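Local coordinates for endo-beta-mannanase (Rhizomucor miehei, PDB 4QP0), which probably hydrolyses internal beta-1,4-mannosidic linkages in mannans, galactomannans and glucomannans, as a secreted TIM-barrel enzyme of glycoside hydrolase family 5, at residues A[238-241]-A[242-245]; A[37-40]-A[41-44]; A[145-148]-A[149-153]; A[125-128]-A[129-133]. All coordinates share one frame; numbering follows the deposited sequence.

The four contacts are all local, each made within one continuous piece of chain, and together they sample the beginning, middle and end of helices in a TIM barrel. Contact 1 starts the short helix 241-245 with an aspartate cap, contact 2 lies within helix 34-47, contact 3 finishes helix 136-151, and contact 4 turns the loop that leads into that same helix. Every one is partly buried. Contacts 2 and 3 pair apolar side chains toward the protein and polar ones on another flank, whereas contact 4 relies on a carboxylate gripping backbone N-H groups. Contacts 1 and 2 lie on opposite sides of the chain's centre, about 34 Å apart between centres.

Contact 1: A[238-241]-A[242-245]; sequences GMDF and DAIL
From Asp240 the chain turns into a helix: Ile244 N donates to Asp240 O at 3.0 Å, and Leu245 N to Phe241 O in an almost straight bond, with an N-H...O angle of 177°. Asp240 is the N-cap, and its side chain supplies the capping bond, OD1 accepting from Ala243 N at 3.0 Å. With CG anti to the backbone N (chi1 -169°), the carboxylate swings alongside the first turn, and the amide meets OD1 from well above the carboxylate plane, 70° out of it. The same carboxylate lies against the methyl of Ala243, whose CB is 3.5 Å from Asp240 CG. Asp242 brings a second acid close by, with OD2 4.5 Å from Asp240 OD1; their mutual repulsion is probably eased by Arg225, which forms a salt bridge with Asp242, and by Asn224, which donates to Asp240 OD2. Apolar contacts frame the turn. The methyl CE of Met239, at the end of a chain bent at chi2 and chi3, reaches Ile244 CD1 at 3.8 Å, while Phe241 and Leu245 point the same way, CE2 beside CD2. Those last two side chains both rest on Val289 of strand 289-294, and the Phe241 ring also meets His278 edge-to-face. Asp240 and Ala243 instead touch Thr196 of helix 192-209, so the short helix 241-245 is wedged between that helix and a barrel strand.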
# COMPACT_ATOMS: atom_id res chain seq x y z
N GLY A 238 1.92 -14.58 11.08
CA GLY A 238 3.02 -15.08 10.27
C GLY A 238 3.89 -13.97 9.70
O GLY A 238 4.69 -14.20 8.81
N MET A 239 3.72 -12.76 10.24
CA MET A 239 4.46 -11.58 9.78
C MET A 239 5.36 -11.04 10.88
O MET A 239 5.09 -11.23 12.06
CB MET A 239 3.50 -10.47 9.33
CG MET A 239 2.66 -10.83 8.12
SD MET A 239 3.62 -11.13 6.63
CE MET A 239 4.08 -9.46 6.17
N ASP A 240 6.42 -10.34 10.48
CA ASP A 240 7.45 -9.93 11.41
C ASP A 240 7.95 -8.56 11.00
O ASP A 240 8.96 -8.45 10.31
CB ASP A 240 8.60 -10.95 11.39
CG ASP A 240 9.61 -10.75 12.51
OD1 ASP A 240 9.76 -9.62 13.03
OD2 ASP A 240 10.29 -11.74 12.85
N PHE A 241 7.23 -7.53 11.42
CA PHE A 241 7.58 -6.14 11.08
C PHE A 241 9.05 -5.86 11.33
O PHE A 241 9.70 -5.25 10.49
CB PHE A 241 6.72 -5.16 11.87
CG PHE A 241 6.94 -3.71 11.51
CD1 PHE A 241 6.25 -3.13 10.44
CD2 PHE A 241 7.80 -2.91 12.25
CE1 PHE A 241 6.44 -1.79 10.11
CE2 PHE A 241 7.98 -1.56 11.93
CZ PHE A 241 7.30 -1.00 10.86
N ASP A 242 9.57 -6.30 12.47
CA ASP A 242 10.98 -6.11 12.81
C ASP A 242 11.93 -6.71 11.77
O ASP A 242 12.87 -6.05 11.31
CB ASP A 242 11.30 -6.68 14.20
CG ASP A 242 10.61 -5.89 15.32
OD1 ASP A 242 10.52 -4.65 15.23
OD2 ASP A 242 10.17 -6.54 16.30
N ALA A 243 11.68 -7.96 11.38
CA ALA A 243 12.55 -8.63 10.42
C ALA A 243 12.44 -8.00 9.03
O ALA A 243 13.40 -8.04 8.25
CB ALA A 243 12.27 -10.13 10.37
N ILE A 244 11.27 -7.43 8.72
CA ILE A 244 11.05 -6.77 7.43
C ILE A 244 11.84 -5.47 7.36
O ILE A 244 12.64 -5.27 6.44
CB ILE A 244 9.55 -6.53 7.15
CG1 ILE A 244 8.84 -7.85 6.84
CG2 ILE A 244 9.36 -5.55 6.01
CD1 ILE A 244 7.34 -7.81 7.07
N LEU A 245 11.62 -4.59 8.33
CA LEU A 245 12.33 -3.32 8.41
C LEU A 245 13.86 -3.48 8.53
O LEU A 245 14.61 -2.57 8.22
CB LEU A 245 11.78 -2.50 9.58
CG LEU A 245 11.97 -0.98 9.52
CD1 LEU A 245 11.25 -0.41 8.31
CD2 LEU A 245 11.47 -0.32 10.80

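Contact 2: A[37-40]-A[41-44]; sequences VKQV and FSDM
Phe41 lies back along its own helix, over the turn that begins at Val37. Its CB sits 3.9 Å from Lys38 O. CG, placed anti to the carbonyl carbon (chi1 -66°), approaches Val37 O, and CD2 comes closer still to that oxygen, at 3.2 Å. CE2 then moves past the carbonyl to meet Val37 CG1 at 3.9 Å, the two side chains running side by side in the same direction. Beyond the segments the ring packs on Gln95 and Ala96 of helix 87-98, on Ile101 and on Val52 of strand 51-55.

One turn further on, Val40 and Met44 are paired in the same way, side by side, with CG1 4.0 Å from SD, and Met44 joins Phe41 on Val52. Another flank of the helix is polar. Ser42 OG lies between two backbone carbonyl oxygens, 3.1 Å from Lys38 O and 3.2 Å from Gln39 O, and its single proton can serve either. The Gln39 chain, bent at chi2, slants across Asp43; amide and carboxylate planes are inclined by 25° but offset from each other, and Gln39 NE2 is 3.3 Å from Asp43 OD1. Regular helix bonds underlie both flanks, among them Asp43 N to Gln39 O at 2.9 Å.

The chemistry is thus that of an amphipathic helix in a beta-alpha-beta unit of the barrel: aromatic, aliphatic and thioether groups turn to the strand and the adjacent helix, while hydroxyl, amide and carboxylate groups gather on a flank where Gln39 is exposed.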
# COMPACT_ATOMS: atom_id res chain seq x y z
N VAL A 37 -10.62 10.20 -12.33
CA VAL A 37 -9.19 10.11 -12.05
C VAL A 37 -8.64 11.51 -11.83
O VAL A 37 -7.88 11.74 -10.89
CB VAL A 37 -8.42 9.38 -13.17
CG1 VAL A 37 -6.91 9.47 -12.96
CG2 VAL A 37 -8.84 7.91 -13.25
N LYS A 38 -9.06 12.44 -12.69
CA LYS A 38 -8.71 13.86 -12.57
C LYS A 38 -9.26 14.48 -11.28
O LYS A 38 -8.59 15.27 -10.63
CB LYS A 38 -9.22 14.64 -13.79
CG LYS A 38 -8.18 14.86 -14.88
CD LYS A 38 -8.83 15.18 -16.22
CE LYS A 38 -7.80 15.70 -17.22
NZ LYS A 38 -8.17 15.49 -18.66
N GLN A 39 -10.50 14.10 -10.95
CA GLN A 39 -11.18 14.59 -9.75
C GLN A 39 -10.42 14.24 -8.47
O GLN A 39 -10.20 15.09 -7.61
CB GLN A 39 -12.61 14.04 -9.70
CG GLN A 39 -13.49 14.60 -8.60
CD GLN A 39 -14.04 15.98 -8.93
OE1 GLN A 39 -15.22 16.13 -9.25
NE2 GLN A 39 -13.18 17.00 -8.87
N VAL A 40 -10.00 12.97 -8.36
CA VAL A 40 -9.21 12.50 -7.23
C VAL A 40 -8.04 13.45 -6.98
O VAL A 40 -7.87 13.96 -5.87
CB VAL A 40 -8.72 11.05 -7.45
CG1 VAL A 40 -7.62 10.67 -6.46
CG2 VAL A 40 -9.88 10.08 -7.33
N PHE A 41 -7.27 13.73 -8.03
CA PHE A 41 -6.06 14.55 -7.90
C PHE A 41 -6.31 16.01 -7.57
O PHE A 41 -5.53 16.61 -6.83
CB PHE A 41 -5.14 14.39 -9.11
CG PHE A 41 -4.57 13.01 -9.26
CD1 PHE A 41 -3.88 12.42 -8.20
CD2 PHE A 41 -4.72 12.30 -10.44
CE1 PHE A 41 -3.36 11.13 -8.33
CE2 PHE A 41 -4.19 11.02 -10.58
CZ PHE A 41 -3.52 10.44 -9.52
N SER A 42 -7.37 16.61 -8.09
CA SER A 42 -7.67 18.01 -7.76
C SER A 42 -8.26 18.16 -6.35
O SER A 42 -7.99 19.15 -5.67
CB SER A 42 -8.54 18.69 -8.83
OG SER A 42 -9.63 17.86 -9.19
N ASP A 43 -9.03 17.17 -5.92
CA ASP A 43 -9.53 17.12 -4.54
C ASP A 43 -8.36 16.98 -3.57
O ASP A 43 -8.26 17.73 -2.59
CB ASP A 43 -10.51 15.96 -4.33
CG ASP A 43 -11.86 16.19 -5.02
OD1 ASP A 43 -12.04 17.17 -5.76
OD2 ASP A 43 -12.76 15.34 -4.80
N MET A 44 -7.47 16.03 -3.86
CA MET A 44 -6.25 15.82 -3.09
C MET A 44 -5.46 17.10 -2.97
O MET A 44 -5.06 17.49 -1.87
CB MET A 44 -5.38 14.74 -3.73
CG MET A 44 -5.74 13.32 -3.34
SD MET A 44 -4.70 12.09 -4.17
CE MET A 44 -3.16 12.35 -3.27

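Contact 3: A[145-148]-A[149-153]; sequences YISH and VLNRE
Val149 packs onto the ring of Tyr145 one helical turn earlier, and this is the tight part of the contact. With CG1 anti to the backbone N (chi1 172°), the other methyl, CG2, is placed over one face of the ring in a CH-pi contact, 3.8 Å from the centroid and 17° off the normal, displaced toward the rim and nearest to CZ. The ring is also anchored at its far end, where Tyr145 OH is hydrogen-bonded to Leu56 O. Ile146 and Leu150 add a second apolar pair, side by side with CG2 4.0 Å from CG. Leu150 N donates to Ile146 O in a nearly straight bond.

The partly exposed flank is held more loosely, by polar atoms. Asn151 N bonds to Ser147 O at 3.0 Å, and its ND2 adds two weak bonds, to that same oxygen and to Ser147 OG at 3.2 Å. Asn151 OD1 accepts from Lys162. At the end of the helix Arg152 N still reaches His148 O, though weakly, with an angle of 126°; Arg152 is the first residue to leave helical conformation. Its guanidinium pairs with Asp90, and His148 NE2 bonds to Asp80.

The end of helix 136-151 thus meets three elements: Val149 and Leu150 lean on Trp170 of barrel strand 167-171, Ile146 lies against helix 192-209, and Tyr145 and His148 touch Ile78 of strand 75-78.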
# COMPACT_ATOMS: atom_id res chain seq x y z
N TYR A 145 5.80 -10.32 -13.96
CA TYR A 145 4.83 -9.23 -13.88
C TYR A 145 5.50 -7.95 -13.39
O TYR A 145 5.33 -6.88 -13.99
CB TYR A 145 3.64 -9.59 -12.99
CG TYR A 145 2.62 -8.48 -12.84
CD1 TYR A 145 1.77 -8.14 -13.89
CD2 TYR A 145 2.50 -7.76 -11.64
CE1 TYR A 145 0.82 -7.13 -13.77
CE2 TYR A 145 1.56 -6.74 -11.51
CZ TYR A 145 0.72 -6.43 -12.57
OH TYR A 145 -0.22 -5.43 -12.45
N ILE A 146 6.28 -8.08 -12.31
CA ILE A 146 7.03 -6.97 -11.73
C ILE A 146 7.95 -6.36 -12.79
O ILE A 146 7.92 -5.15 -13.01
CB ILE A 146 7.82 -7.41 -10.47
CG1 ILE A 146 6.86 -7.52 -9.29
CG2 ILE A 146 8.96 -6.45 -10.14
CD1 ILE A 146 7.43 -8.29 -8.11
N SER A 147 8.72 -7.20 -13.47
CA SER A 147 9.59 -6.77 -14.56
C SER A 147 8.83 -5.99 -15.62
O SER A 147 9.29 -4.94 -16.06
CB SER A 147 10.26 -7.98 -15.22
OG SER A 147 10.79 -7.64 -16.50
N HIS A 148 7.67 -6.50 -16.02
CA HIS A 148 6.85 -5.87 -17.04
C HIS A 148 6.39 -4.50 -16.61
O HIS A 148 6.46 -3.54 -17.38
CB HIS A 148 5.66 -6.76 -17.35
CG HIS A 148 4.87 -6.32 -18.55
ND1 HIS A 148 4.88 -6.99 -19.71
CD2 HIS A 148 4.02 -5.23 -18.73
CE1 HIS A 148 4.08 -6.36 -20.59
NE2 HIS A 148 3.56 -5.28 -19.99
N VAL A 149 5.92 -4.40 -15.37
CA VAL A 149 5.38 -3.15 -14.85
C VAL A 149 6.48 -2.10 -14.72
O VAL A 149 6.32 -0.98 -15.20
CB VAL A 149 4.64 -3.34 -13.51
CG1 VAL A 149 4.26 -2.00 -12.91
CG2 VAL A 149 3.40 -4.19 -13.72
N LEU A 150 7.60 -2.48 -14.11
CA LEU A 150 8.73 -1.54 -13.92
C LEU A 150 9.36 -1.09 -15.24
O LEU A 150 9.83 0.05 -15.35
CB LEU A 150 9.82 -2.14 -13.01
CG LEU A 150 9.52 -2.75 -11.64
CD1 LEU A 150 10.81 -2.90 -10.85
CD2 LEU A 150 8.51 -1.95 -10.85
N ASN A 151 9.37 -1.99 -16.22
CA ASN A 151 9.96 -1.71 -17.53
C ASN A 151 9.04 -0.97 -18.50
O ASN A 151 9.52 -0.34 -19.45
CB ASN A 151 10.48 -3.00 -18.19
CG ASN A 151 11.79 -3.46 -17.60
OD1 ASN A 151 12.75 -2.70 -17.52
ND2 ASN A 151 11.84 -4.72 -17.19
N ARG A 152 7.73 -1.03 -18.26
CA ARG A 152 6.77 -0.42 -19.16
C ARG A 152 7.10 1.03 -19.46
O ARG A 152 7.37 1.81 -18.55
CB ARG A 152 5.35 -0.51 -18.60
CG ARG A 152 4.28 -0.16 -19.62
CD ARG A 152 2.89 -0.00 -19.04
NE ARG A 152 2.02 0.78 -19.93
CZ ARG A 152 1.46 0.31 -21.04
NH1 ARG A 152 1.66 -0.94 -21.44
NH2 ARG A 152 0.69 1.10 -21.77
N GLU A 153 7.08 1.39 -20.74
CA GLU A 153 7.11 2.80 -21.14
C GLU A 153 5.71 3.39 -21.00
O GLU A 153 4.71 2.76 -21.39
CB GLU A 153 7.60 2.95 -22.58
CG GLU A 153 7.83 4.39 -23.02
CD GLU A 153 8.17 4.51 -24.49
OE1 GLU A 153 7.28 4.25 -25.34
OE2 GLU A 153 9.32 4.87 -24.81

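Contact 4: A[125-128]-A[129-133]; sequences GGTY and HDDFY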
# COMPACT_ATOMS: atom_id res chain seq x y z
N GLY A 125 -2.17 -24.37 -9.82
CA GLY A 125 -2.43 -25.71 -9.28
C GLY A 125 -2.18 -25.84 -7.79
O GLY A 125 -2.26 -26.94 -7.24
N GLY A 126 -1.86 -24.73 -7.13
CA GLY A 126 -1.62 -24.75 -5.68
C GLY A 126 -2.91 -24.89 -4.91
O GLY A 126 -4.00 -24.60 -5.43
N THR A 127 -2.80 -25.34 -3.66
CA THR A 127 -3.98 -25.52 -2.79
C THR A 127 -3.92 -24.66 -1.53
O THR A 127 -4.94 -24.42 -0.88
CB THR A 127 -4.20 -27.01 -2.41
OG1 THR A 127 -2.93 -27.68 -2.31
CG2 THR A 127 -5.05 -27.72 -3.47
N TYR A 128 -2.73 -24.17 -1.19
CA TYR A 128 -2.53 -23.37 0.00
C TYR A 128 -2.14 -21.94 -0.37
O TYR A 128 -1.32 -21.72 -1.25
CB TYR A 128 -1.44 -23.98 0.89
CG TYR A 128 -1.66 -25.43 1.28
CD1 TYR A 128 -2.48 -25.76 2.36
CD2 TYR A 128 -1.02 -26.46 0.58
CE1 TYR A 128 -2.68 -27.09 2.72
CE2 TYR A 128 -1.21 -27.79 0.94
CZ TYR A 128 -2.03 -28.10 2.01
OH TYR A 128 -2.22 -29.42 2.37
N HIS A 129 -2.75 -20.98 0.34
CA HIS A 129 -2.48 -19.55 0.17
C HIS A 129 -1.01 -19.25 0.14
O HIS A 129 -0.52 -18.59 -0.78
CB HIS A 129 -3.15 -18.77 1.29
CG HIS A 129 -2.90 -17.28 1.24
ND1 HIS A 129 -3.71 -16.44 0.56
CD2 HIS A 129 -1.90 -16.49 1.81
CE1 HIS A 129 -3.25 -15.18 0.69
NE2 HIS A 129 -2.15 -15.22 1.45
N ASP A 130 -0.30 -19.74 1.14
CA ASP A 130 1.12 -19.50 1.29
C ASP A 130 1.99 -20.27 0.30
O ASP A 130 3.22 -20.21 0.38
CB ASP A 130 1.55 -19.82 2.72
CG ASP A 130 1.42 -21.30 3.05
OD1 ASP A 130 2.47 -21.96 3.24
OD2 ASP A 130 0.28 -21.80 3.09
N ASP A 131 1.36 -21.00 -0.63
CA ASP A 131 2.09 -21.59 -1.77
C ASP A 131 2.78 -20.48 -2.55
O ASP A 131 3.88 -20.67 -3.09
CB ASP A 131 1.15 -22.35 -2.71
CG ASP A 131 0.90 -23.79 -2.27
OD1 ASP A 131 1.75 -24.36 -1.56
OD2 ASP A 131 -0.14 -24.35 -2.67
N PHE A 132 2.12 -19.31 -2.59
CA PHE A 132 2.63 -18.12 -3.26
C PHE A 132 3.98 -17.64 -2.70
O PHE A 132 4.76 -17.00 -3.41
CB PHE A 132 1.59 -16.99 -3.17
CG PHE A 132 1.89 -15.82 -4.07
CD1 PHE A 132 1.83 -15.96 -5.45
CD2 PHE A 132 2.21 -14.59 -3.54
CE1 PHE A 132 2.11 -14.89 -6.29
CE2 PHE A 132 2.47 -13.50 -4.37
CZ PHE A 132 2.43 -13.66 -5.74
N TYR A 133 4.24 -17.98 -1.44
CA TYR A 133 5.47 -17.58 -0.75
C TYR A 133 6.65 -18.51 -0.99
O TYR A 133 7.80 -18.13 -0.74
CB TYR A 133 5.21 -17.43 0.75
CG TYR A 133 4.11 -16.44 1.11
CD1 TYR A 133 3.88 -15.30 0.33
CD2 TYR A 133 3.32 -16.63 2.23
CE1 TYR A 133 2.89 -14.40 0.65
CE2 TYR A 133 2.32 -15.73 2.56
CZ TYR A 133 2.11 -14.62 1.77
OH TYR A 133 1.12 -13.71 2.10
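Asp131 folds its carboxylate back over the backbone of Thr127 and Tyr128, and one oxygen, OD2, does most of the work. It accepts from Tyr128 N at 3.0 Å with an N-H...O angle of 164°, and more weakly from Thr127 N at the same distance; the Tyr128 amide comes from above the carboxylate plane. CG anti to the carbonyl carbon (chi1 -85°) carries the group back along the chain. In return Asp131 N donates to Tyr128 O at 2.8 Å, so Asp131 holds both the N-H and the C=O of Tyr128, through its side chain and its backbone. OD2 also lies at the edge of the Tyr128 ring, 4.0 Å from CD2, the ring and carboxylate planes being 81° apart. Gly126 CA comes within 3.4 Å of Asp131 OD2. Asp130 OD2 reaches Tyr128 CB but is bonded to Ser187 N, and His129 is held by Asn110 and Asp118.

The loop starts at Gly125, whose positive phi closes helix 116-124 in a Schellman motif. What follows, in the connection to helix 136-151 of the TIM barrel, is a type I beta turn, 128-131, braced by the Asp131 carboxylate through the N-H groups of Tyr128 and Thr127.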